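Local structure of endo-beta-1,4-glucanase (Ampullaria crossean, 5XBU) at residues A173-Q176 / Q177-C180. The protein probably hydrolyses internal beta-1,4-glucosidic bonds of cellulose, as a glycoside hydrolase family 45 endoglucanase. Residues are numbered along the deposited sequence; the frame is centred on the assembly and turned at random.
Sequences ANYQ and QCEC
Gln177 OE1 takes two donors: a water 2.8 Å from OE1, which in turn accepts from Asn174 ND2 so that one molecule spans the two side-chain amides, and the indole NE1 of Trp51. Asn174 OD1 receives Lys55 NZ. Gln177 CG sits between its own backbone N and carbonyl carbon, which brings this methylene within 3.3 Å of Asn174 O, the same carbonyl that accepts the backbone N-H of Gln177 with an N-H...O angle of 155°. One residue on, Cys178 N donates to Tyr175 O at 2.9 Å and closes a type I beta turn from Tyr175 to Cys178; by this turn the chain leaves helix 169-175, which follows the last strand of the family's double-psi beta-barrel, and enters the C-terminal tail. Tyr175 swings its ring away from its backbone N (chi1 -172°) and along the tail. The ring's CD1 lies 3.5 Å from Cys178 SG in a sulfur-aromatic contact; SG stands obliquely to the ring, 50° off the normal seen from its centroid, and CE1 packs on Cys178 CB. At the far end of the ring the phenol OH rests 3.4 Å from Cys180 CB, and a water lies within hydrogen-bonding range of both this hydroxyl and Cys180 O. Ser183 OG is hydrogen-bonded to Cys180 O. A further water sits between Gln176 O and Cys178 O and can donate to them. Both cysteines are buried and bonded to other loops, Cys178 to Cys40 and Cys180 to Cys74.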
loop_
_atom_site.group_PDB
_atom_site.type_symbol
_atom_site.label_atom_id
_atom_site.label_comp_id
_atom_site.label_asym_id
_atom_site.label_seq_id
_atom_site.Cartn_x
_atom_site.Cartn_y
_atom_site.Cartn_z
ATOM N N ALA A 173 -1.967 16.887 7.564
ATOM C CA ALA A 173 -1.966 18.229 6.999
ATOM C C ALA A 173 -1.690 18.207 5.502
ATOM O O ALA A 173 -2.305 18.962 4.741
ATOM C CB ALA A 173 -0.965 19.115 7.741
ATOM N N ASN A 174 -0.749 17.363 5.064
ATOM C CA ASN A 174 -0.509 17.200 3.634
ATOM C C ASN A 174 -1.794 16.815 2.914
ATOM O O ASN A 174 -2.128 17.365 1.860
ATOM C CB ASN A 174 0.523 16.086 3.384
ATOM C CG ASN A 174 1.967 16.443 3.730
ATOM O OD1 ASN A 174 2.704 15.565 4.167
ATOM N ND2 ASN A 174 2.397 17.669 3.481
ATOM N N TYR A 175 -2.520 15.830 3.460
ATOM C CA TYR A 175 -3.686 15.290 2.768
ATOM C C TYR A 175 -4.771 16.349 2.574
ATOM O O TYR A 175 -5.548 16.285 1.619
ATOM C CB TYR A 175 -4.252 14.059 3.512
ATOM C CG TYR A 175 -5.323 13.409 2.667
ATOM C CD1 TYR A 175 -5.001 12.833 1.435
ATOM C CD2 TYR A 175 -6.665 13.477 3.027
ATOM C CE1 TYR A 175 -5.982 12.357 0.578
ATOM C CE2 TYR A 175 -7.664 12.972 2.185
ATOM C CZ TYR A 175 -7.300 12.440 0.971
ATOM O OH TYR A 175 -8.278 11.982 0.115
ATOM N N GLN A 176 -4.830 17.326 3.474
ATOM C CA GLN A 176 -5.834 18.383 3.381
ATOM C C GLN A 176 -5.763 19.139 2.071
ATOM O O GLN A 176 -6.773 19.690 1.627
ATOM C CB GLN A 176 -5.728 19.304 4.595
ATOM C CG GLN A 176 -6.217 18.582 5.834
ATOM C CD GLN A 176 -5.776 19.165 7.146
ATOM O OE1 GLN A 176 -4.998 20.112 7.206
ATOM N NE2 GLN A 176 -6.290 18.587 8.224
ATOM N N GLN A 177 -4.600 19.180 1.429
ATOM C CA GLN A 177 -4.540 19.858 0.146
ATOM C C GLN A 177 -4.804 18.954 -1.051
ATOM O O GLN A 177 -4.841 19.458 -2.176
ATOM C CB GLN A 177 -3.340 20.776 -0.027
ATOM C CG GLN A 177 -2.113 20.032 -0.114
ATOM C CD GLN A 177 -0.828 20.886 -0.311
ATOM O OE1 GLN A 177 0.305 20.347 -0.246
ATOM N NE2 GLN A 177 -0.991 22.193 -0.567
ATOM N N CYS A 178 -5.039 17.656 -0.841
ATOM C CA CYS A 178 -5.447 16.806 -1.945
ATOM C C CYS A 178 -6.891 17.077 -2.324
ATOM O O CYS A 178 -7.750 17.344 -1.480
ATOM C CB CYS A 178 -5.299 15.336 -1.564
ATOM S SG CYS A 178 -3.584 14.932 -1.035
ATOM N N GLU A 179 -7.170 16.943 -3.612
ATOM C CA GLU A 179 -8.510 17.285 -4.096
ATOM C C GLU A 179 -9.575 16.361 -3.521
ATOM O O GLU A 179 -10.731 16.765 -3.362
ATOM C CB GLU A 179 -8.519 17.261 -5.614
ATOM C CG GLU A 179 -9.791 17.827 -6.201
ATOM C CD GLU A 179 -9.748 17.935 -7.701
ATOM O OE1 GLU A 179 -8.678 17.722 -8.311
ATOM O OE2 GLU A 179 -10.794 18.253 -8.276
ATOM N N CYS A 180 -9.201 15.138 -3.180
ATOM C CA CYS A 180 -10.166 14.181 -2.647
ATOM C C CYS A 180 -10.487 14.396 -1.173
ATOM O O CYS A 180 -11.374 13.728 -0.640
ATOM C CB CYS A 180 -9.678 12.749 -2.911
ATOM S SG CYS A 180 -9.551 12.386 -4.643
HETATM O O HOH W 1 1.474 20.231 2.344
HETATM O O HOH W 2 -10.646 11.312 1.035
HETATM O O HOH W 3 -8.818 19.630 -0.685
#